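Local coordinates for uncharacterized protein (Bacteroides dorei DSM 17855, PDB 5TGF) that is probably a serine hydrolase of the beta-lactamase family that can also bind calcium, at residues L103-L114 with R144-A155; G266-V274 with Q283-Y293. One frame throughout, in Å; residues are numbered along the deposited sequence.

In the fold
Contact 1 (103-114 with 144-155) and contact 2 (266-274 with 283-293) are both largely buried, but bind different kinds of element. The first packs an irregular loop on the start of helix 150-163, mostly through apolar side chains, a few backbone bonds and water bridges, and has a partly exposed margin. The second pairs an edge strand of the six-stranded antiparallel sheet with its neighbour, through backbone ladder bonds and a carboxylate gripped by hydroxyls and an amide. They meet directly: L104 O probably accepts a hydrogen bond from G268 N, and the W270 ring packs against F145 and Y147. Beside this junction lie S58 and K61, which fit the SxxK pattern and probably mark the active site.

Contact 1. Residues L103-L114 with R144-A155; sequences LLSHTSGVRPYL and RFEYGGLAMQIA
L103 and A151 pack at the tight end, where helix 150-155 meets the loop. CD2 of L103 lies 3.7 Å from CB of A151, while the L103 and I154 side chains cross at about a right angle, CD1 touching CG2. L104 sets CD2 against CG of M152, a selenomethionine, and CB of A155. L150, its CG beside the backbone N (chi1 -58°), brings CD1 to R111 O and L114 CD2. H106 and Y147 lie side by side, with Y147 CD2 3.5 Å above the imidazole plane near its rim; F145 CE1 and G148 O border the ring edge. Y147 OH bonds to S58 and K61, consistent with the SxxK serine hydrolase arrangement, in which this tyrosine would be the second hydroxyl on the lysine. P112 O takes two amides at the helix start, G149 N at 2.9 Å on a lone pair and L150 N from above the carbonyl plane. E146 N donates to H106 O at 2.9 Å. On the looser side the extended E146 side chain merely lays CD 3.7 Å from P112 CG, and the exposed Y113 ring lies obliquely by G149 N. One water links G109 N to E146 O; another joins R111 O to A151 N.

Contact 2. Residues G266-V274 with Q283-Y293; sequences GLGEWRELV and QISSPGWAGAY
W270 and S285 pair at one end of the ladder, antiparallel and hydrogen-bonded in both directions: W270 N reaches S285 O at 2.8 Å and S285 N returns to W270 O at 3.0 Å. R271 and I284 make the neighbouring non-hydrogen-bonded pair. Beyond it the register slips by one residue, as E272 and L273 both face Q283, a classic beta bulge. L273 N donates to Q283 O at 3.3 Å; the bond from E272 N to the same oxygen is weak. This hairpin of strands 270-274 and 281-285 forms one margin of the six-stranded antiparallel sheet of the beta-lactamase fold.

Side-chain polar bonds converge on the carboxylate of E272. OE1 accepts from Q283 NE2 at 2.9 Å, nearly along its C-O axis, and from Y293 OH at 2.8 Å on the syn lone pair. OE2 takes the S285 hydroxyl at 2.6 Å, steeply from above the carboxylate plane, and is also hydrogen-bonded to Y252 OH. The four bonds together should hold the rotation of this buried acid, and would be expected to favour its charged form. Y293 OH is also hydrogen-bonded to S330 OG, its strongest polar partner. Q283, with CG anti to its backbone N (chi1 -169°), runs alongside L273 on the same sheet face, CB against CD1.

Apolar and water-mediated contacts finish the edge nearer S286. P287 CD comes 3.4 Å from W270 CD1, the two side chains crossing at about a right angle, and a water in the indole plane joins W270 NE1 to P287 O.

Contact 1. Residues L103-L114 with R144-A155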
loop_
_atom_site.group_PDB
_atom_site.type_symbol
_atom_site.label_atom_id
_atom_site.label_comp_id
_atom_site.label_asym_id
_atom_site.label_seq_id
_atom_site.Cartn_x
_atom_site.Cartn_y
_atom_site.Cartn_z
ATOM N N LEU A 103 -12.798 -1.593 -5.978
ATOM C CA LEU A 103 -11.774 -2.633 -5.943
ATOM C C LEU A 103 -10.597 -2.200 -5.064
ATOM O O LEU A 103 -10.134 -2.956 -4.232
ATOM C CB LEU A 103 -11.287 -2.990 -7.374
ATOM C CG LEU A 103 -12.323 -3.616 -8.324
ATOM C CD1 LEU A 103 -11.839 -3.625 -9.775
ATOM C CD2 LEU A 103 -12.728 -5.015 -7.889
ATOM N N LEU A 104 -10.150 -0.964 -5.235
ATOM C CA LEU A 104 -8.923 -0.505 -4.594
ATOM C C LEU A 104 -9.135 0.017 -3.168
ATOM O O LEU A 104 -8.200 0.539 -2.575
ATOM C CB LEU A 104 -8.280 0.581 -5.449
ATOM C CG LEU A 104 -7.694 0.148 -6.779
ATOM C CD1 LEU A 104 -7.453 1.330 -7.698
ATOM C CD2 LEU A 104 -6.401 -0.612 -6.578
ATOM N N SER A 105 -10.384 0.018 -2.690
ATOM C CA SER A 105 -10.702 0.533 -1.365
ATOM C C SER A 105 -11.254 -0.551 -0.446
ATOM O O SER A 105 -11.710 -0.247 0.647
ATOM C CB SER A 105 -11.703 1.676 -1.467
ATOM O OG SER A 105 -12.941 1.225 -2.021
ATOM N N HIS A 106 -11.140 -1.823 -0.862
ATOM C CA HIS A 106 -11.612 -2.950 -0.099
ATOM C C HIS A 106 -13.125 -2.924 0.146
ATOM O O HIS A 106 -13.585 -3.369 1.207
ATOM C CB HIS A 106 -10.846 -3.063 1.203
ATOM C CG HIS A 106 -9.373 -3.153 0.988
ATOM N ND1 HIS A 106 -8.805 -4.194 0.283
ATOM C CD2 HIS A 106 -8.368 -2.294 1.277
ATOM C CE1 HIS A 106 -7.505 -3.984 0.173
ATOM N NE2 HIS A 106 -7.216 -2.863 0.806
ATOM N N THR A 107 -13.858 -2.254 -0.750
ATOM C CA THR A 107 -15.307 -2.121 -0.594
ATOM C C THR A 107 -16.057 -2.803 -1.757
ATOM O O THR A 107 -17.248 -2.600 -1.907
ATOM C CB THR A 107 -15.776 -0.673 -0.441
ATOM O OG1 THR A 107 -15.350 0.116 -1.564
ATOM C CG2 THR A 107 -15.230 -0.068 0.825
ATOM N N SER A 108 -15.385 -3.689 -2.487
ATOM C CA SER A 108 -15.980 -4.328 -3.665
ATOM C C SER A 108 -16.923 -5.494 -3.347
ATOM O O SER A 108 -17.805 -5.808 -4.164
ATOM C CB SER A 108 -14.897 -4.819 -4.608
ATOM O OG SER A 108 -14.176 -5.919 -4.074
ATOM N N GLY A 109 -16.680 -6.166 -2.218
ATOM C CA GLY A 109 -17.310 -7.443 -1.891
ATOM C C GLY A 109 -16.752 -8.663 -2.578
ATOM O O GLY A 109 -17.319 -9.757 -2.449
ATOM N N VAL A 110 -15.645 -8.509 -3.306
ATOM C CA VAL A 110 -14.938 -9.658 -3.851
ATOM C C VAL A 110 -14.297 -10.446 -2.689
ATOM O O VAL A 110 -13.856 -9.872 -1.695
ATOM C CB VAL A 110 -13.895 -9.226 -4.885
ATOM C CG1 VAL A 110 -13.042 -10.407 -5.350
ATOM C CG2 VAL A 110 -14.587 -8.564 -6.062
ATOM N N ARG A 111 -14.291 -11.769 -2.798
ATOM C CA ARG A 111 -13.713 -12.593 -1.730
ATOM C C ARG A 111 -12.251 -12.115 -1.464
ATOM O O ARG A 111 -11.544 -11.835 -2.429
ATOM C CB ARG A 111 -13.717 -14.043 -2.193
ATOM C CG ARG A 111 -13.503 -15.047 -1.096
ATOM C CD ARG A 111 -13.268 -16.428 -1.683
ATOM N NE ARG A 111 -12.747 -17.290 -0.639
ATOM C CZ ARG A 111 -13.485 -18.100 0.103
ATOM N NH1 ARG A 111 -14.770 -18.241 -0.162
ATOM N NH2 ARG A 111 -12.926 -18.792 1.090
ATOM N N PRO A 112 -11.811 -12.033 -0.197
ATOM C CA PRO A 112 -10.442 -11.579 0.064
ATOM C C PRO A 112 -9.311 -12.378 -0.596
ATOM O O PRO A 112 -8.382 -11.773 -1.133
ATOM C CB PRO A 112 -10.323 -11.671 1.585
ATOM C CG PRO A 112 -11.733 -11.445 2.081
ATOM C CD PRO A 112 -12.572 -12.174 1.056
ATOM N N TYR A 113 -9.349 -13.697 -0.453
ATOM C CA TYR A 113 -8.310 -14.598 -0.980
ATOM C C TYR A 113 -8.956 -15.848 -1.573
ATOM O O TYR A 113 -10.142 -16.119 -1.328
ATOM C CB TYR A 113 -7.296 -14.956 0.116
ATOM C CG TYR A 113 -6.630 -13.721 0.663
ATOM C CD1 TYR A 113 -5.637 -13.048 -0.083
ATOM C CD2 TYR A 113 -7.083 -13.132 1.829
ATOM C CE1 TYR A 113 -5.080 -11.874 0.377
ATOM C CE2 TYR A 113 -6.559 -11.935 2.280
ATOM C CZ TYR A 113 -5.559 -11.296 1.550
ATOM O OH TYR A 113 -5.052 -10.081 1.989
ATOM N N LEU A 114 -8.220 -16.576 -2.410
ATOM C CA LEU A 114 -8.800 -17.812 -2.995
ATOM C C LEU A 114 -9.195 -18.789 -1.841
ATOM O O LEU A 114 -8.571 -18.761 -0.799
ATOM C CB LEU A 114 -7.821 -18.480 -3.956
ATOM C CG LEU A 114 -7.437 -17.717 -5.232
ATOM C CD1 LEU A 114 -6.524 -18.622 -6.050
ATOM C CD2 LEU A 114 -8.616 -17.274 -6.065
ATOM N N ARG A 144 -19.919 -2.679 2.607
ATOM C CA ARG A 144 -19.024 -3.071 3.701
ATOM C C ARG A 144 -17.554 -2.886 3.296
ATOM O O ARG A 144 -17.235 -2.843 2.098
ATOM C CB ARG A 144 -19.242 -4.539 4.093
ATOM C CG ARG A 144 -20.575 -4.871 4.761
ATOM C CD ARG A 144 -20.739 -6.345 5.103
ATOM N NE ARG A 144 -19.565 -6.935 5.760
ATOM C CZ ARG A 144 -19.217 -8.228 5.681
ATOM N NH1 ARG A 144 -19.985 -9.115 5.051
ATOM N NH2 ARG A 144 -18.094 -8.648 6.242
ATOM N N PHE A 145 -16.713 -2.649 4.309
ATOM C CA PHE A 145 -15.231 -2.724 4.209
ATOM C C PHE A 145 -14.724 -4.108 4.617
ATOM O O PHE A 145 -15.066 -4.642 5.692
ATOM C CB PHE A 145 -14.581 -1.673 5.097
ATOM C CG PHE A 145 -13.062 -1.633 4.991
ATOM C CD1 PHE A 145 -12.433 -0.818 4.051
ATOM C CD2 PHE A 145 -12.272 -2.357 5.876
ATOM C CE1 PHE A 145 -11.044 -0.755 3.982
ATOM C CE2 PHE A 145 -10.867 -2.308 5.812
ATOM C CZ PHE A 145 -10.262 -1.476 4.865
ATOM N N GLU A 146 -14.002 -4.751 3.707
ATOM C CA GLU A 146 -13.311 -5.978 4.034
ATOM C C GLU A 146 -12.023 -6.091 3.243
ATOM O O GLU A 146 -12.023 -6.246 2.032
ATOM C CB GLU A 146 -14.189 -7.211 3.805
ATOM C CG GLU A 146 -13.483 -8.503 4.267
ATOM C CD GLU A 146 -14.322 -9.769 4.075
ATOM O OE1 GLU A 146 -14.959 -9.916 3.022
ATOM O OE2 GLU A 146 -14.254 -10.658 4.957
ATOM N N TYR A 147 -10.922 -6.076 3.976
ATOM C CA TYR A 147 -9.568 -6.101 3.392
ATOM C C TYR A 147 -9.267 -7.413 2.704
ATOM O O TYR A 147 -9.652 -8.503 3.159
ATOM C CB TYR A 147 -8.556 -5.846 4.484
ATOM C CG TYR A 147 -7.133 -5.558 4.065
ATOM C CD1 TYR A 147 -6.200 -6.596 3.954
ATOM C CD2 TYR A 147 -6.688 -4.252 3.933
ATOM C CE1 TYR A 147 -4.873 -6.332 3.617
ATOM C CE2 TYR A 147 -5.363 -3.966 3.603
ATOM C CZ TYR A 147 -4.452 -5.015 3.501
ATOM O OH TYR A 147 -3.128 -4.768 3.213
ATOM N N GLY A 148 -8.610 -7.310 1.559
ATOM C CA GLY A 148 -8.193 -8.504 0.836
ATOM C C GLY A 148 -7.301 -8.197 -0.323
ATOM O O GLY A 148 -6.821 -7.072 -0.437
ATOM N N GLY A 149 -7.044 -9.217 -1.133
ATOM C CA GLY A 149 -6.091 -9.153 -2.243
ATOM C C GLY A 149 -6.654 -9.455 -3.632
ATOM O O GLY A 149 -6.132 -8.974 -4.622
ATOM N N LEU A 150 -7.738 -10.206 -3.730
ATOM C CA LEU A 150 -8.251 -10.564 -5.058
ATOM C C LEU A 150 -8.785 -9.389 -5.859
ATOM O O LEU A 150 -8.608 -9.360 -7.073
ATOM C CB LEU A 150 -9.314 -11.674 -4.970
ATOM C CG LEU A 150 -8.878 -12.997 -4.318
ATOM C CD1 LEU A 150 -10.016 -14.007 -4.385
ATOM C CD2 LEU A 150 -7.661 -13.539 -5.039
ATOM N N ALA A 151 -9.502 -8.466 -5.224
ATOM C CA ALA A 151 -10.093 -7.360 -5.951
ATOM C C ALA A 151 -9.069 -6.523 -6.670
ATOM O O ALA A 151 -9.311 -6.072 -7.793
ATOM C CB ALA A 151 -10.938 -6.485 -5.036
HETATM N N MSE A 152 -7.893 -6.353 -6.076
HETATM C CA MSE A 152 -6.851 -5.547 -6.716
HETATM C C MSE A 152 -6.293 -6.234 -7.927
HETATM O O MSE A 152 -5.742 -5.578 -8.801
HETATM C CB MSE A 152 -5.781 -5.097 -5.718
HETATM C CG MSE A 152 -6.427 -4.036 -4.823
HETATM SE SE MSE A 152 -5.120 -3.380 -3.516
HETATM C CE MSE A 152 -3.599 -2.995 -4.688
ATOM N N GLN A 153 -6.390 -7.570 -7.982
ATOM C CA GLN A 153 -6.011 -8.289 -9.212
ATOM C C GLN A 153 -6.863 -7.853 -10.376
ATOM O O GLN A 153 -6.361 -7.635 -11.470
ATOM C CB GLN A 153 -6.112 -9.806 -9.065
ATOM C CG GLN A 153 -5.306 -10.395 -7.945
ATOM C CD GLN A 153 -3.829 -10.377 -8.220
ATOM O OE1 GLN A 153 -3.146 -9.379 -7.958
ATOM N NE2 GLN A 153 -3.317 -11.483 -8.738
ATOM N N ILE A 154 -8.153 -7.702 -10.129
ATOM C CA ILE A 154 -9.088 -7.237 -11.156
ATOM C C ILE A 154 -8.749 -5.802 -11.559
ATOM O O ILE A 154 -8.674 -5.503 -12.758
ATOM C CB ILE A 154 -10.533 -7.310 -10.670
ATOM C CG1 ILE A 154 -10.907 -8.756 -10.290
ATOM C CG2 ILE A 154 -11.495 -6.774 -11.717
ATOM C CD1 ILE A 154 -12.349 -8.861 -9.847
ATOM N N ALA A 155 -8.518 -4.933 -10.575
ATOM C CA ALA A 155 -8.110 -3.548 -10.832
ATOM C C ALA A 155 -6.874 -3.487 -11.710
ATOM O O ALA A 155 -6.835 -2.726 -12.694
ATOM C CB ALA A 155 -7.867 -2.781 -9.523
HETATM O O HOH W 1 -14.317 -6.043 -0.331
HETATM O O HOH W 2 -11.541 -8.051 -0.001
HETATM O O HOH W 3 -14.685 -8.698 0.528
HETATM O O HOH W 4 -10.522 -9.135 -2.544
#

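Contact 2. Residues G266-V274 with Q283-Y293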
loop_
_atom_site.group_PDB
_atom_site.type_symbol
_atom_site.label_atom_id
_atom_site.label_comp_id
_atom_site.label_asym_id
_atom_site.label_seq_id
_atom_site.Cartn_x
_atom_site.Cartn_y
_atom_site.Cartn_z
ATOM N N GLY A 266 -8.225 4.978 1.366
ATOM C CA GLY A 266 -8.296 5.621 0.077
ATOM C C GLY A 266 -8.184 4.605 -1.033
ATOM O O GLY A 266 -8.961 3.628 -1.055
ATOM N N LEU A 267 -7.294 4.855 -1.997
ATOM C CA LEU A 267 -6.952 3.873 -3.034
ATOM C C LEU A 267 -5.624 3.218 -2.713
ATOM O O LEU A 267 -4.560 3.864 -2.717
ATOM C CB LEU A 267 -6.877 4.529 -4.412
ATOM C CG LEU A 267 -8.121 5.328 -4.816
ATOM C CD1 LEU A 267 -7.881 6.036 -6.149
ATOM C CD2 LEU A 267 -9.338 4.435 -4.954
ATOM N N GLY A 268 -5.682 1.978 -2.256
ATOM C CA GLY A 268 -4.470 1.243 -1.848
ATOM C C GLY A 268 -3.652 1.823 -0.696
ATOM O O GLY A 268 -2.470 1.596 -0.635
ATOM N N GLU A 269 -4.282 2.580 0.196
ATOM C CA GLU A 269 -3.596 3.237 1.281
ATOM C C GLU A 269 -4.578 3.543 2.416
ATOM O O GLU A 269 -5.779 3.865 2.166
ATOM C CB GLU A 269 -2.937 4.527 0.789
ATOM C CG GLU A 269 -3.905 5.568 0.210
ATOM C CD GLU A 269 -3.256 6.418 -0.899
ATOM O OE1 GLU A 269 -2.878 7.591 -0.645
ATOM O OE2 GLU A 269 -3.040 5.877 -2.031
ATOM N N TRP A 270 -4.079 3.453 3.647
ATOM C CA TRP A 270 -4.866 3.770 4.836
ATOM C C TRP A 270 -4.807 5.256 5.132
ATOM O O TRP A 270 -3.725 5.901 5.070
ATOM C CB TRP A 270 -4.346 3.014 6.087
ATOM C CG TRP A 270 -4.404 1.504 6.007
ATOM C CD1 TRP A 270 -3.421 0.655 5.547
ATOM C CD2 TRP A 270 -5.471 0.667 6.442
ATOM N NE1 TRP A 270 -3.860 -0.638 5.593
ATOM C CE2 TRP A 270 -5.111 -0.658 6.147
ATOM C CE3 TRP A 270 -6.759 0.920 6.958
ATOM C CZ2 TRP A 270 -5.965 -1.732 6.381
ATOM C CZ3 TRP A 270 -7.597 -0.172 7.222
ATOM C CH2 TRP A 270 -7.204 -1.461 6.938
ATOM N N ARG A 271 -5.967 5.790 5.477
ATOM C CA ARG A 271 -6.126 7.112 6.049
ATOM C C ARG A 271 -6.052 7.041 7.569
ATOM O O ARG A 271 -7.035 6.776 8.236
ATOM C CB ARG A 271 -7.442 7.714 5.556
ATOM C CG ARG A 271 -7.487 7.909 4.033
ATOM C CD ARG A 271 -8.844 8.331 3.461
ATOM N NE ARG A 271 -9.682 9.117 4.377
ATOM C CZ ARG A 271 -9.952 10.415 4.309
ATOM N NH1 ARG A 271 -9.384 11.225 3.428
ATOM N NH2 ARG A 271 -10.764 10.912 5.200
ATOM N N GLU A 272 -4.836 7.089 8.107
ATOM C CA GLU A 272 -4.623 6.785 9.528
ATOM C C GLU A 272 -5.111 7.936 10.430
ATOM O O GLU A 272 -5.717 7.688 11.464
ATOM C CB GLU A 272 -3.151 6.526 9.843
ATOM C CG GLU A 272 -2.600 5.256 9.218
ATOM C CD GLU A 272 -1.199 4.913 9.720
ATOM O OE1 GLU A 272 -0.449 5.822 10.101
ATOM O OE2 GLU A 272 -0.829 3.740 9.639
ATOM N N LEU A 273 -4.822 9.181 10.059
ATOM C CA LEU A 273 -5.289 10.331 10.850
ATOM C C LEU A 273 -6.023 11.292 9.916
ATOM O O LEU A 273 -5.499 11.676 8.833
ATOM C CB LEU A 273 -4.112 11.056 11.506
ATOM C CG LEU A 273 -3.168 10.235 12.362
ATOM C CD1 LEU A 273 -1.960 11.077 12.809
ATOM C CD2 LEU A 273 -3.937 9.697 13.556
ATOM N N VAL A 274 -7.183 11.762 10.388
ATOM C CA VAL A 274 -8.070 12.557 9.554
ATOM C C VAL A 274 -8.559 13.774 10.318
ATOM O O VAL A 274 -8.790 13.713 11.532
ATOM C CB VAL A 274 -9.257 11.685 9.067
ATOM C CG1 VAL A 274 -10.283 12.498 8.324
ATOM C CG2 VAL A 274 -8.763 10.590 8.123
ATOM N N GLN A 283 -2.342 11.934 7.862
ATOM C CA GLN A 283 -1.372 10.817 7.910
ATOM C C GLN A 283 -1.916 9.640 7.107
ATOM O O GLN A 283 -3.056 9.194 7.322
ATOM C CB GLN A 283 -1.060 10.407 9.342
ATOM C CG GLN A 283 0.140 9.452 9.435
ATOM C CD GLN A 283 0.669 9.282 10.852
ATOM O OE1 GLN A 283 1.464 10.090 11.310
ATOM N NE2 GLN A 283 0.228 8.226 11.545
ATOM N N ILE A 284 -1.123 9.205 6.149
ATOM C CA ILE A 284 -1.463 8.125 5.239
ATOM C C ILE A 284 -0.308 7.075 5.260
ATOM O O ILE A 284 0.885 7.406 5.396
ATOM C CB ILE A 284 -1.626 8.699 3.813
ATOM C CG1 ILE A 284 -2.860 9.628 3.744
ATOM C CG2 ILE A 284 -1.777 7.593 2.769
ATOM C CD1 ILE A 284 -2.731 10.657 2.665
ATOM N N SER A 285 -0.679 5.801 5.138
ATOM C CA SER A 285 0.285 4.716 5.196
ATOM C C SER A 285 -0.167 3.514 4.398
ATOM O O SER A 285 -1.320 3.434 3.936
ATOM C CB SER A 285 0.467 4.290 6.643
ATOM O OG SER A 285 -0.671 3.515 7.009
ATOM N N SER A 286 0.761 2.563 4.222
ATOM C CA SER A 286 0.455 1.249 3.638
ATOM C C SER A 286 1.300 0.131 4.325
ATOM O O SER A 286 2.234 -0.411 3.728
ATOM C CB SER A 286 0.684 1.274 2.134
ATOM O OG SER A 286 0.020 0.183 1.479
ATOM N N PRO A 287 0.980 -0.215 5.598
ATOM C CA PRO A 287 1.802 -1.188 6.301
ATOM C C PRO A 287 1.662 -2.582 5.720
ATOM O O PRO A 287 0.599 -2.935 5.245
ATOM C CB PRO A 287 1.255 -1.175 7.733
ATOM C CG PRO A 287 0.344 -0.007 7.792
ATOM C CD PRO A 287 -0.173 0.199 6.398
ATOM N N GLY A 288 2.726 -3.367 5.784
ATOM C CA GLY A 288 2.658 -4.798 5.450
ATOM C C GLY A 288 2.713 -5.633 6.713
ATOM O O GLY A 288 3.226 -5.176 7.718
ATOM N N TRP A 289 2.238 -6.865 6.635
ATOM C CA TRP A 289 2.109 -7.714 7.808
ATOM C C TRP A 289 3.465 -7.979 8.483
ATOM O O TRP A 289 3.508 -8.256 9.686
ATOM C CB TRP A 289 1.429 -9.050 7.476
ATOM C CG TRP A 289 2.238 -9.960 6.554
ATOM C CD1 TRP A 289 2.165 -9.972 5.189
ATOM C CD2 TRP A 289 3.177 -10.983 6.905
ATOM N NE1 TRP A 289 3.032 -10.871 4.673
ATOM C CE2 TRP A 289 3.644 -11.545 5.691
ATOM C CE3 TRP A 289 3.700 -11.461 8.107
ATOM C CZ2 TRP A 289 4.612 -12.545 5.650
ATOM C CZ3 TRP A 289 4.655 -12.496 8.066
ATOM C CH2 TRP A 289 5.091 -13.018 6.845
ATOM N N ALA A 290 4.549 -7.986 7.685
ATOM C CA ALA A 290 5.868 -8.402 8.149
ATOM C C ALA A 290 6.758 -7.255 8.607
ATOM O O ALA A 290 7.953 -7.476 8.921
ATOM C CB ALA A 290 6.583 -9.226 7.063
ATOM N N GLY A 291 6.198 -6.056 8.717
ATOM C CA GLY A 291 6.878 -4.944 9.361
ATOM C C GLY A 291 7.203 -3.719 8.519
ATOM O O GLY A 291 7.466 -2.664 9.068
ATOM N N ALA A 292 7.096 -3.819 7.197
ATOM C CA ALA A 292 7.323 -2.663 6.343
ATOM C C ALA A 292 6.257 -1.590 6.651
ATOM O O ALA A 292 5.042 -1.895 6.692
ATOM C CB ALA A 292 7.258 -3.056 4.870
ATOM N N TYR A 293 6.700 -0.368 6.878
ATOM C CA TYR A 293 5.802 0.739 7.248
ATOM C C TYR A 293 6.246 2.021 6.543
ATOM O O TYR A 293 7.174 2.711 7.020
ATOM C CB TYR A 293 5.825 0.957 8.735
ATOM C CG TYR A 293 4.845 2.031 9.188
ATOM C CD1 TYR A 293 3.467 1.794 9.190
ATOM C CD2 TYR A 293 5.295 3.228 9.688
ATOM C CE1 TYR A 293 2.575 2.774 9.611
ATOM C CE2 TYR A 293 4.426 4.205 10.110
ATOM C CZ TYR A 293 3.062 3.971 10.080
ATOM O OH TYR A 293 2.208 4.988 10.491
HETATM O O HOH W 5 -2.052 -2.463 4.262
#